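Side-chain contacts in putative Nitroreductase (Anabaena variabilis ATCC 29413, PDB 3EO7), which binds flavin mononucleotide and is probably an FMN-dependent oxidoreductase of the nitroreductase family: residues 327-330 with 331-335; 460-463 with 464-468; 187-190 with 191-195; 69-72 with 73-76. All coordinates share one frame; numbering follows the deposited sequence.

Contact 1: residues 327-330 with 331-335; sequences LEIT and MHKRR. With FMN (flavin mononucleotide), chain B.
L327 and M331, one helical turn apart near the end of helix 325-333, pack obliquely against each other. CD1 of L327 lies 4.0 Å from CG of M331, a selenomethionine, and its SE sits beside CG of L327. Helices 181-202 and 452-473 cover this face of the turn. On another side, T330 and K333 share a water. It gives a proton to OG1 of T330, which is also bonded to D326 and Q473, and accepts one from NZ of K333 at 3.0 Å.

K333 is the last helical residue, and R334 leaves the helix on a weak bond from its N to O of T330. R334 CG is anti to the backbone N (chi1 178°), and bends further out carry the guanidinium to the flavin phosphate. There NH1 meets O1P at 3.0 Å and NH2 meets O3P at 2.9 Å.

R335 can be followed atom by atom. CB lies 3.6 Å from O2P, and CG passes further off. CD comes back to O2P, and NE bonds it at 2.8 Å. Beyond CZ, NH2 gives a nearly straight bond to O3P of 2.7 Å, at 171°. NH1 turns to T85. O3P is thus gripped by both arginines, and each guanidinium meets the phosphate edge-on. A leucine in place of R335 would probably leave O2P without its NE partner and O3P with one arginine instead of two, and T85 would lose its mate. Two consecutive arginines just past a helix end supply much of the grip on the FMN phosphate, as in nitroreductase-family flavoproteins.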
loop_
_atom_site.group_PDB
_atom_site.type_symbol
_atom_site.label_atom_id
_atom_site.label_comp_id
_atom_site.label_asym_id
_atom_site.label_seq_id
_atom_site.Cartn_x
_atom_site.Cartn_y
_atom_site.Cartn_z
ATOM N N LEU A 327 -12.171 8.702 -11.955
ATOM C CA LEU A 327 -11.337 8.153 -10.893
ATOM C C LEU A 327 -12.275 7.418 -9.930
ATOM O O LEU A 327 -11.985 6.299 -9.517
ATOM C CB LEU A 327 -10.555 9.244 -10.187
ATOM C CG LEU A 327 -9.701 8.741 -9.010
ATOM C CD1 LEU A 327 -8.712 7.595 -9.374
ATOM C CD2 LEU A 327 -9.002 9.942 -8.370
ATOM N N GLU A 328 -13.417 8.029 -9.600
ATOM C CA GLU A 328 -14.407 7.341 -8.750
ATOM C C GLU A 328 -14.910 6.034 -9.337
ATOM O O GLU A 328 -14.934 5.002 -8.656
ATOM C CB GLU A 328 -15.598 8.236 -8.454
ATOM C CG GLU A 328 -15.231 9.412 -7.625
ATOM C CD GLU A 328 -16.395 9.931 -6.778
ATOM O OE1 GLU A 328 -16.950 9.195 -5.888
ATOM O OE2 GLU A 328 -16.722 11.110 -6.992
ATOM N N ILE A 329 -15.283 6.072 -10.601
ATOM C CA ILE A 329 -15.795 4.888 -11.274
ATOM C C ILE A 329 -14.716 3.790 -11.317
ATOM O O ILE A 329 -14.984 2.621 -11.016
ATOM C CB ILE A 329 -16.257 5.225 -12.700
ATOM C CG1 ILE A 329 -17.510 6.120 -12.651
ATOM C CG2 ILE A 329 -16.537 3.949 -13.484
ATOM C CD1 ILE A 329 -17.878 6.723 -14.027
ATOM N N THR A 330 -13.501 4.187 -11.656
ATOM C CA THR A 330 -12.376 3.274 -11.712
ATOM C C THR A 330 -12.072 2.644 -10.340
ATOM O O THR A 330 -11.888 1.428 -10.252
ATOM C CB THR A 330 -11.149 3.964 -12.330
ATOM O OG1 THR A 330 -11.389 4.143 -13.746
ATOM C CG2 THR A 330 -9.910 3.148 -12.102
HETATM N N MSE A 331 -12.101 3.446 -9.282
HETATM C CA MSE A 331 -11.861 2.932 -7.949
HETATM C C MSE A 331 -12.933 1.928 -7.580
HETATM O O MSE A 331 -12.657 0.895 -6.973
HETATM C CB MSE A 331 -11.801 4.057 -6.931
HETATM C CG MSE A 331 -10.563 4.910 -7.109
HETATM SE SE MSE A 331 -10.414 6.315 -5.782
HETATM C CE MSE A 331 -9.653 5.264 -4.301
ATOM N N HIS A 332 -14.164 2.197 -7.995
ATOM C CA HIS A 332 -15.235 1.281 -7.665
ATOM C C HIS A 332 -15.166 -0.045 -8.434
ATOM O O HIS A 332 -15.433 -1.097 -7.858
ATOM C CB HIS A 332 -16.608 1.952 -7.856
ATOM C CG HIS A 332 -17.749 1.066 -7.472
ATOM N ND1 HIS A 332 -18.058 0.783 -6.157
ATOM C CD2 HIS A 332 -18.647 0.391 -8.227
ATOM C CE1 HIS A 332 -19.094 -0.038 -6.121
ATOM N NE2 HIS A 332 -19.465 -0.296 -7.363
ATOM N N LYS A 333 -14.789 -0.002 -9.712
ATOM C CA LYS A 333 -14.801 -1.198 -10.577
ATOM C C LYS A 333 -13.502 -1.996 -10.593
ATOM O O LYS A 333 -13.461 -3.117 -11.108
ATOM C CB LYS A 333 -15.175 -0.820 -12.009
ATOM C CG LYS A 333 -14.115 -0.132 -12.799
ATOM C CD LYS A 333 -14.648 0.225 -14.200
ATOM C CE LYS A 333 -13.590 0.939 -15.046
ATOM N NZ LYS A 333 -14.133 1.332 -16.393
ATOM N N ARG A 334 -12.450 -1.413 -10.020
ATOM C CA ARG A 334 -11.107 -1.977 -10.078
ATOM C C ARG A 334 -11.074 -3.395 -9.559
ATOM O O ARG A 334 -11.515 -3.663 -8.444
ATOM C CB ARG A 334 -10.158 -1.138 -9.227
ATOM C CG ARG A 334 -8.713 -1.700 -9.206
ATOM C CD ARG A 334 -8.028 -1.540 -7.864
ATOM N NE ARG A 334 -8.753 -2.225 -6.776
ATOM C CZ ARG A 334 -8.758 -3.525 -6.553
ATOM N NH1 ARG A 334 -8.045 -4.347 -7.299
ATOM N NH2 ARG A 334 -9.456 -3.989 -5.534
ATOM N N ARG A 335 -10.542 -4.299 -10.374
ATOM C CA ARG A 335 -10.295 -5.687 -9.983
ATOM C C ARG A 335 -8.893 -6.069 -10.451
ATOM O O ARG A 335 -8.394 -5.516 -11.442
ATOM C CB ARG A 335 -11.281 -6.616 -10.683
ATOM C CG ARG A 335 -12.752 -6.401 -10.339
ATOM C CD ARG A 335 -13.206 -7.197 -9.136
ATOM N NE ARG A 335 -12.614 -6.777 -7.861
ATOM C CZ ARG A 335 -13.135 -5.848 -7.067
ATOM N NH1 ARG A 335 -14.257 -5.225 -7.386
ATOM N NH2 ARG A 335 -12.560 -5.575 -5.899
HETATM N N1 FMN B . -3.062 -12.093 -7.654
HETATM C C2 FMN B . -2.510 -13.191 -8.292
HETATM O O2 FMN B . -3.139 -13.808 -9.144
HETATM N N3 FMN B . -1.262 -13.676 -8.002
HETATM C C4 FMN B . -0.485 -13.129 -7.025
HETATM O O4 FMN B . 0.703 -13.492 -6.937
HETATM C C4A FMN B . -0.998 -12.018 -6.359
HETATM N N5 FMN B . -0.283 -11.448 -5.323
HETATM C C5A FMN B . -0.763 -10.271 -4.713
HETATM C C6 FMN B . -0.021 -9.599 -3.748
HETATM C C7 FMN B . -0.503 -8.448 -3.126
HETATM C C7M FMN B . 0.391 -7.663 -2.154
HETATM C C8 FMN B . -1.751 -7.946 -3.473
HETATM C C8M FMN B . -2.245 -6.601 -2.980
HETATM C C9 FMN B . -2.521 -8.602 -4.452
HETATM C C9A FMN B . -2.024 -9.762 -5.071
HETATM N N10 FMN B . -2.783 -10.420 -6.031
HETATM C C10 FMN B . -2.278 -11.516 -6.677
HETATM C "C1'" FMN B . -4.236 -10.066 -6.274
HETATM C "C2'" FMN B . -5.169 -10.577 -5.196
HETATM O "O2'" FMN B . -5.437 -11.980 -5.411
HETATM C "C3'" FMN B . -6.454 -9.752 -5.213
HETATM O "O3'" FMN B . -6.178 -8.409 -4.805
HETATM C "C4'" FMN B . -7.598 -10.356 -4.376
HETATM O "O4'" FMN B . -7.986 -11.660 -4.894
HETATM C "C5'" FMN B . -8.790 -9.420 -4.367
HETATM O "O5'" FMN B . -9.267 -9.156 -5.659
HETATM P P FMN B . -9.349 -7.689 -6.244
HETATM O O1P FMN B . -7.927 -7.145 -6.337
HETATM O O2P FMN B . -9.990 -7.859 -7.616
HETATM O O3P FMN B . -10.197 -6.831 -5.352
HETATM O O HOH W 1 -13.654 4.195 -15.590
#

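Contact 2: residues 460-463 with 464-468; sequences AGHL and GQRLN
The backbone runs as regular alpha helix from A460 to N468, with G464 N bonded to A460 O at 2.8 Å and the next three i to i+4 bonds following in turn. This is the middle of helix 452-473, a buried helix of the second nitroreductase-family region, packed beside helix 181-202.

H462 and R466 stand one turn apart on the same side. The imidazole comes towards the arginine shaft, with CD2 of H462 4.4 Å from CD of R466, in an oblique approach. The polar ends converge on one acid: NE2 of H462 and NH1 of R466 both reach E197, by a hydrogen bond and a salt bridge. A carboxylate held this way would probably favour a charged histidine, although the neighbouring guanidinium would work against it. R466 also bonds the carbonyl of F356 and makes a cation-pi contact with its ring, while H462 stacks on Y374.

With chi1 at -173°, the Q465 chain starts off beside its own carbonyl carbon, and a bend at chi2 takes the amide away from the turn before it. Its OE1 bonds H191 and its NE2 bonds N195, both on helix 181-202, so the amide is fixed at both ends.

L467 lies along the carbonyl of L463, with CG of L467 3.7 Å from O of L463. The carbonyl of G464 takes two donors from one residue: N468 N at 2.8 Å, and N468 ND2, also at 2.8 Å, which approaches from above the carbonyl plane, 51° out of it.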
loop_
_atom_site.group_PDB
_atom_site.type_symbol
_atom_site.label_atom_id
_atom_site.label_comp_id
_atom_site.label_asym_id
_atom_site.label_seq_id
_atom_site.Cartn_x
_atom_site.Cartn_y
_atom_site.Cartn_z
ATOM N N ALA A 460 5.673 0.613 -1.567
ATOM C CA ALA A 460 5.525 -0.164 -2.789
ATOM C C ALA A 460 4.067 -0.464 -3.091
ATOM O O ALA A 460 3.620 -0.355 -4.252
ATOM C CB ALA A 460 6.356 -1.457 -2.719
ATOM N N GLY A 461 3.297 -0.814 -2.064
ATOM C CA GLY A 461 1.857 -1.037 -2.249
ATOM C C GLY A 461 1.119 0.226 -2.652
ATOM O O GLY A 461 0.180 0.180 -3.440
ATOM N N HIS A 462 1.541 1.369 -2.118
ATOM C CA HIS A 462 0.955 2.667 -2.440
ATOM C C HIS A 462 1.216 2.968 -3.939
ATOM O O HIS A 462 0.289 3.265 -4.700
ATOM C CB HIS A 462 1.526 3.720 -1.481
ATOM C CG HIS A 462 0.981 5.113 -1.648
ATOM N ND1 HIS A 462 1.245 6.096 -0.714
ATOM C CD2 HIS A 462 0.223 5.705 -2.609
ATOM C CE1 HIS A 462 0.687 7.229 -1.101
ATOM N NE2 HIS A 462 0.052 7.022 -2.238
ATOM N N LEU A 463 2.461 2.857 -4.377
ATOM C CA LEU A 463 2.782 2.980 -5.815
ATOM C C LEU A 463 1.944 1.977 -6.609
ATOM O O LEU A 463 1.367 2.324 -7.641
ATOM C CB LEU A 463 4.282 2.753 -6.051
ATOM C CG LEU A 463 5.243 3.806 -5.505
ATOM C CD1 LEU A 463 6.700 3.312 -5.716
ATOM C CD2 LEU A 463 5.008 5.196 -6.180
ATOM N N GLY A 464 1.911 0.735 -6.147
ATOM C CA GLY A 464 1.133 -0.306 -6.799
ATOM C C GLY A 464 -0.321 0.090 -7.006
ATOM O O GLY A 464 -0.894 -0.126 -8.061
ATOM N N GLN A 465 -0.930 0.732 -6.014
ATOM C CA GLN A 465 -2.348 1.040 -6.164
ATOM C C GLN A 465 -2.553 2.094 -7.248
ATOM O O GLN A 465 -3.530 2.044 -7.981
ATOM C CB GLN A 465 -2.976 1.467 -4.847
ATOM C CG GLN A 465 -4.481 1.640 -4.919
ATOM C CD GLN A 465 -5.271 0.349 -5.185
ATOM O OE1 GLN A 465 -4.711 -0.728 -5.297
ATOM N NE2 GLN A 465 -6.606 0.471 -5.277
ATOM N N ARG A 466 -1.628 3.061 -7.325
ATOM C CA ARG A 466 -1.732 4.077 -8.357
ATOM C C ARG A 466 -1.603 3.413 -9.724
ATOM O O ARG A 466 -2.330 3.745 -10.641
ATOM C CB ARG A 466 -0.687 5.167 -8.158
ATOM C CG ARG A 466 -0.894 5.997 -6.879
ATOM C CD ARG A 466 0.121 7.132 -6.764
ATOM N NE ARG A 466 -0.102 8.222 -7.725
ATOM C CZ ARG A 466 -0.724 9.370 -7.444
ATOM N NH1 ARG A 466 -1.197 9.577 -6.240
ATOM N NH2 ARG A 466 -0.877 10.314 -8.358
ATOM N N LEU A 467 -0.688 2.456 -9.848
ATOM C CA LEU A 467 -0.510 1.729 -11.106
ATOM C C LEU A 467 -1.758 0.908 -11.451
ATOM O O LEU A 467 -2.162 0.862 -12.606
ATOM C CB LEU A 467 0.716 0.764 -11.037
ATOM C CG LEU A 467 2.126 1.327 -11.091
ATOM C CD1 LEU A 467 3.175 0.288 -10.635
ATOM C CD2 LEU A 467 2.408 1.795 -12.548
ATOM N N ASN A 468 -2.340 0.221 -10.462
ATOM C CA ASN A 468 -3.536 -0.581 -10.671
ATOM C C ASN A 468 -4.715 0.293 -11.170
ATOM O O ASN A 468 -5.384 -0.051 -12.128
ATOM C CB ASN A 468 -3.966 -1.362 -9.408
ATOM C CG ASN A 468 -3.214 -2.683 -9.230
ATOM O OD1 ASN A 468 -3.825 -3.757 -9.308
ATOM N ND2 ASN A 468 -1.905 -2.617 -8.994
#

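Contact 3: residues 187-190 with 191-195; sequences LDTG and HLLGN. With FMN (flavin mononucleotide), chain B.
The imidazole of H191 meets the carbonyl of L187 at its edge, near the ring plane, with CD2 of H191 3.3 Å from O of L187. The flavin methyl C8M approaches the same ring obliquely, 3.7 Å from H191 CD2. CG of H191 is anti to its own carbonyl carbon (chi1 -82°), which lays the ring back along the preceding turn. Both ring nitrogens are bonded, ND1 to Q465 and NE2 to Y503, so the rotation of the ring is fixed.

The flavin's dimethylbenzene end is met by two more residues of this turn. CB of L187 touches C7M at 3.5 Å. OD1 of D188 lies 3.5 Å from C8M, but its bond is to the backbone N of A103, and OD2 holds S102. A phenylalanine in place of H191 would probably leave Q465 OE1 and the Y503 hydroxyl without these ring-nitrogen partners and the ring free to turn beside C8M.

On another side of the helix, T189 and L193 face strand 229-239. CG of L193 rests 3.4 Å from O of T189, which also accepts the backbone N of L193. G190 has no side chain between these two sides.

Van der Waals contacts at the methyl groups and polar bonds behind them make this part of helix 181-202 one wall of the FMN pocket, at the dimethylbenzene end of the isoalloxazine ring.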
loop_
_atom_site.group_PDB
_atom_site.type_symbol
_atom_site.label_atom_id
_atom_site.label_comp_id
_atom_site.label_asym_id
_atom_site.label_seq_id
_atom_site.Cartn_x
_atom_site.Cartn_y
_atom_site.Cartn_z
ATOM N N LEU A 187 2.351 -4.657 2.138
ATOM C CA LEU A 187 1.951 -4.347 0.741
ATOM C C LEU A 187 0.463 -4.045 0.675
ATOM O O LEU A 187 0.063 -3.042 0.071
ATOM C CB LEU A 187 2.300 -5.509 -0.195
ATOM C CG LEU A 187 3.818 -5.696 -0.353
ATOM C CD1 LEU A 187 4.109 -7.078 -0.979
ATOM C CD2 LEU A 187 4.385 -4.555 -1.184
ATOM N N ASP A 188 -0.356 -4.943 1.231
ATOM C CA ASP A 188 -1.821 -4.768 1.265
ATOM C C ASP A 188 -2.178 -3.396 1.872
ATOM O O ASP A 188 -3.042 -2.669 1.372
ATOM C CB ASP A 188 -2.507 -5.830 2.124
ATOM C CG ASP A 188 -2.551 -7.210 1.492
ATOM O OD1 ASP A 188 -1.999 -7.429 0.384
ATOM O OD2 ASP A 188 -3.144 -8.096 2.156
ATOM N N THR A 189 -1.524 -3.094 2.986
ATOM C CA THR A 189 -1.757 -1.846 3.676
ATOM C C THR A 189 -1.360 -0.675 2.797
ATOM O O THR A 189 -2.101 0.285 2.717
ATOM C CB THR A 189 -1.066 -1.830 5.020
ATOM O OG1 THR A 189 -1.614 -2.876 5.851
ATOM C CG2 THR A 189 -1.219 -0.469 5.700
ATOM N N GLY A 190 -0.218 -0.756 2.094
ATOM C CA GLY A 190 0.194 0.298 1.182
ATOM C C GLY A 190 -0.834 0.575 0.099
ATOM O O GLY A 190 -1.075 1.722 -0.229
ATOM N N HIS A 191 -1.466 -0.477 -0.424
ATOM C CA HIS A 191 -2.523 -0.310 -1.426
ATOM C C HIS A 191 -3.676 0.506 -0.835
ATOM O O HIS A 191 -4.206 1.432 -1.491
ATOM C CB HIS A 191 -3.046 -1.658 -1.968
ATOM C CG HIS A 191 -2.201 -2.263 -3.055
ATOM N ND1 HIS A 191 -2.391 -1.972 -4.385
ATOM C CD2 HIS A 191 -1.144 -3.114 -3.003
ATOM C CE1 HIS A 191 -1.499 -2.649 -5.112
ATOM N NE2 HIS A 191 -0.740 -3.356 -4.301
ATOM N N LEU A 192 -4.078 0.164 0.382
ATOM C CA LEU A 192 -5.115 0.935 1.082
ATOM C C LEU A 192 -4.702 2.396 1.284
ATOM O O LEU A 192 -5.509 3.309 1.099
ATOM C CB LEU A 192 -5.430 0.251 2.407
ATOM C CG LEU A 192 -6.333 1.016 3.375
ATOM C CD1 LEU A 192 -7.676 1.347 2.720
ATOM C CD2 LEU A 192 -6.524 0.087 4.604
ATOM N N LEU A 193 -3.445 2.633 1.659
ATOM C CA LEU A 193 -2.942 4.000 1.778
ATOM C C LEU A 193 -3.066 4.774 0.476
ATOM O O LEU A 193 -3.404 5.965 0.510
ATOM C CB LEU A 193 -1.483 4.041 2.245
ATOM C CG LEU A 193 -1.133 3.438 3.631
ATOM C CD1 LEU A 193 0.355 3.728 3.937
ATOM C CD2 LEU A 193 -2.060 3.980 4.730
ATOM N N GLY A 194 -2.772 4.116 -0.663
ATOM C CA GLY A 194 -2.968 4.748 -1.991
ATOM C C GLY A 194 -4.440 5.127 -2.186
ATOM O O GLY A 194 -4.761 6.231 -2.666
ATOM N N ASN A 195 -5.365 4.260 -1.798
ATOM C CA ASN A 195 -6.794 4.634 -1.928
ATOM C C ASN A 195 -7.155 5.790 -1.010
ATOM O O ASN A 195 -7.937 6.665 -1.381
ATOM C CB ASN A 195 -7.749 3.489 -1.593
ATOM C CG ASN A 195 -7.860 2.471 -2.668
ATOM O OD1 ASN A 195 -7.401 2.665 -3.818
ATOM N ND2 ASN A 195 -8.459 1.348 -2.322
HETATM N N1 FMN B . -3.062 -12.093 -7.654
HETATM C C2 FMN B . -2.510 -13.191 -8.292
HETATM O O2 FMN B . -3.139 -13.808 -9.144
HETATM N N3 FMN B . -1.262 -13.676 -8.002
HETATM C C4 FMN B . -0.485 -13.129 -7.025
HETATM O O4 FMN B . 0.703 -13.492 -6.937
HETATM C C4A FMN B . -0.998 -12.018 -6.359
HETATM N N5 FMN B . -0.283 -11.448 -5.323
HETATM C C5A FMN B . -0.763 -10.271 -4.713
HETATM C C6 FMN B . -0.021 -9.599 -3.748
HETATM C C7 FMN B . -0.503 -8.448 -3.126
HETATM C C7M FMN B . 0.391 -7.663 -2.154
HETATM C C8 FMN B . -1.751 -7.946 -3.473
HETATM C C8M FMN B . -2.245 -6.601 -2.980
HETATM C C9 FMN B . -2.521 -8.602 -4.452
HETATM C C9A FMN B . -2.024 -9.762 -5.071
HETATM N N10 FMN B . -2.783 -10.420 -6.031
HETATM C C10 FMN B . -2.278 -11.516 -6.677
HETATM C "C1'" FMN B . -4.236 -10.066 -6.274
HETATM C "C2'" FMN B . -5.169 -10.577 -5.196
HETATM O "O2'" FMN B . -5.437 -11.980 -5.411
HETATM C "C3'" FMN B . -6.454 -9.752 -5.213
HETATM O "O3'" FMN B . -6.178 -8.409 -4.805
HETATM C "C4'" FMN B . -7.598 -10.356 -4.376
HETATM O "O4'" FMN B . -7.986 -11.660 -4.894
HETATM C "C5'" FMN B . -8.790 -9.420 -4.367
HETATM O "O5'" FMN B . -9.267 -9.156 -5.659
HETATM P P FMN B . -9.349 -7.689 -6.244
HETATM O O1P FMN B . -7.927 -7.145 -6.337
HETATM O O2P FMN B . -9.990 -7.859 -7.616
HETATM O O3P FMN B . -10.197 -6.831 -5.352
#

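Contact 4: residues 69-72 with 73-76; sequences QWWQ and RLSR
Helix 66-82 lies far from the flavin, and on it W70, W71 and L74 form an apolar cluster beside strand 162-169. CD2 of L74 is wedged against both indoles: it lies 3.8 Å from CH2 of W70 and 3.8 Å from CZ3 of W71. The side chain of L74 runs alongside each tryptophan and points the same way. L74 CB also sits over one face of the W70 ring, towards its rim. The two indoles meet edge to face, with CZ3 of W70 3.6 Å above the plane of W71, over its centre.

A chi1 of -174° swings the W70 ring forward beside the following turn. There NH1 of R73 lies at the edge of the indole, 3.9 Å from CD1 of W70, and the two planes stand 89° apart. This is an edge contact and not a cation-pi stack.

The polar ends of W70 and R73 find partners outside the cluster. W70 NE1 bonds Y205, and R73 bonds the carbonyl of T203 and pairs with D239. The chemistry is therefore divided: carbon packs on carbon along the helix, while the indole N-H and the guanidinium tie its flank to neighbouring parts of the chain.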
loop_
_atom_site.group_PDB
_atom_site.type_symbol
_atom_site.label_atom_id
_atom_site.label_comp_id
_atom_site.label_asym_id
_atom_site.label_seq_id
_atom_site.Cartn_x
_atom_site.Cartn_y
_atom_site.Cartn_z
ATOM N N GLN A 69 -23.640 17.265 4.172
ATOM C CA GLN A 69 -22.528 17.375 3.228
ATOM C C GLN A 69 -21.259 16.848 3.900
ATOM O O GLN A 69 -20.458 16.186 3.261
ATOM C CB GLN A 69 -22.307 18.807 2.761
ATOM C CG GLN A 69 -23.464 19.389 1.958
ATOM C CD GLN A 69 -23.339 20.900 1.797
ATOM O OE1 GLN A 69 -22.226 21.431 1.730
ATOM N NE2 GLN A 69 -24.470 21.594 1.740
ATOM N N TRP A 70 -21.108 17.095 5.202
ATOM C CA TRP A 70 -19.917 16.588 5.883
ATOM C C TRP A 70 -19.934 15.058 5.948
ATOM O O TRP A 70 -18.950 14.396 5.590
ATOM C CB TRP A 70 -19.729 17.199 7.274
ATOM C CG TRP A 70 -18.432 16.705 7.764
ATOM C CD1 TRP A 70 -17.182 17.106 7.342
ATOM C CD2 TRP A 70 -18.220 15.576 8.622
ATOM N NE1 TRP A 70 -16.212 16.305 7.915
ATOM C CE2 TRP A 70 -16.820 15.383 8.728
ATOM C CE3 TRP A 70 -19.074 14.729 9.334
ATOM C CZ2 TRP A 70 -16.267 14.380 9.528
ATOM C CZ3 TRP A 70 -18.526 13.746 10.117
ATOM C CH2 TRP A 70 -17.142 13.580 10.214
ATOM N N TRP A 71 -21.055 14.495 6.374
ATOM C CA TRP A 71 -21.177 13.040 6.477
ATOM C C TRP A 71 -20.988 12.383 5.108
ATOM O O TRP A 71 -20.422 11.300 5.045
ATOM C CB TRP A 71 -22.493 12.617 7.113
ATOM C CG TRP A 71 -22.520 12.800 8.614
ATOM C CD1 TRP A 71 -23.177 13.762 9.319
ATOM C CD2 TRP A 71 -21.791 12.025 9.569
ATOM N NE1 TRP A 71 -22.936 13.603 10.669
ATOM C CE2 TRP A 71 -22.090 12.546 10.847
ATOM C CE3 TRP A 71 -20.970 10.900 9.476
ATOM C CZ2 TRP A 71 -21.563 12.004 12.014
ATOM C CZ3 TRP A 71 -20.444 10.362 10.630
ATOM C CH2 TRP A 71 -20.744 10.919 11.884
ATOM N N GLN A 72 -21.467 13.008 4.032
ATOM C CA GLN A 72 -21.266 12.485 2.665
ATOM C C GLN A 72 -19.780 12.364 2.339
ATOM O O GLN A 72 -19.350 11.385 1.747
ATOM C CB GLN A 72 -21.883 13.373 1.590
ATOM C CG GLN A 72 -23.388 13.286 1.436
ATOM C CD GLN A 72 -23.943 14.358 0.483
ATOM O OE1 GLN A 72 -23.247 14.810 -0.439
ATOM N NE2 GLN A 72 -25.196 14.772 0.715
ATOM N N ARG A 73 -19.003 13.357 2.735
ATOM C CA ARG A 73 -17.569 13.324 2.484
ATOM C C ARG A 73 -16.901 12.184 3.251
ATOM O O ARG A 73 -16.107 11.453 2.678
ATOM C CB ARG A 73 -16.930 14.672 2.851
ATOM C CG ARG A 73 -17.423 15.853 2.023
ATOM C CD ARG A 73 -16.978 17.156 2.672
ATOM N NE ARG A 73 -15.529 17.300 2.563
ATOM C CZ ARG A 73 -14.778 18.085 3.321
ATOM N NH1 ARG A 73 -15.319 18.792 4.316
ATOM N NH2 ARG A 73 -13.479 18.132 3.114
ATOM N N LEU A 74 -17.230 12.015 4.541
ATOM C CA LEU A 74 -16.624 10.912 5.326
ATOM C C LEU A 74 -17.059 9.538 4.776
ATOM O O LEU A 74 -16.264 8.605 4.650
ATOM C CB LEU A 74 -17.023 11.010 6.822
ATOM C CG LEU A 74 -16.381 9.901 7.707
ATOM C CD1 LEU A 74 -14.846 10.001 7.677
ATOM C CD2 LEU A 74 -16.960 9.960 9.156
ATOM N N SER A 75 -18.337 9.429 4.441
ATOM C CA SER A 75 -18.906 8.178 3.912
ATOM C C SER A 75 -18.205 7.783 2.612
ATOM O O SER A 75 -17.771 6.636 2.418
ATOM C CB SER A 75 -20.415 8.351 3.700
ATOM O OG SER A 75 -20.996 7.193 3.124
ATOM N N ARG A 76 -18.075 8.744 1.718
ATOM C CA ARG A 76 -17.407 8.509 0.439
ATOM C C ARG A 76 -15.919 8.222 0.576
ATOM O O ARG A 76 -15.383 7.333 -0.115
ATOM C CB ARG A 76 -17.662 9.700 -0.497
ATOM C CG ARG A 76 -17.129 9.572 -1.924
ATOM C CD ARG A 76 -17.395 10.859 -2.734
ATOM N NE ARG A 76 -18.795 11.265 -2.633
ATOM C CZ ARG A 76 -19.774 10.859 -3.441
ATOM N NH1 ARG A 76 -19.525 10.020 -4.453
ATOM N NH2 ARG A 76 -21.022 11.304 -3.233
#

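Overall arrangement
Contacts 1 and 3 touch the FMN, and contact 2 lies behind them, its Q465 side chain about 7 Å from the cofactor. Contact 4 lies apart. Contact 1 binds the phosphate end of the cofactor and contact 3 meets its dimethylbenzene end. The centre of contact 2 is about 7 Å from that of contact 3, and the Q465 amide ties the two, with OE1 2.8 Å from H191 ND1 and NE2 2.8 Å from N195 OD1. The same NE2 packs on CD of R334, 3.6 Å away. Contact 4, about 18 Å from contact 1 between centres, reaches it by a salt bridge, with R76 NH1 3.1 Å from E328 OE1.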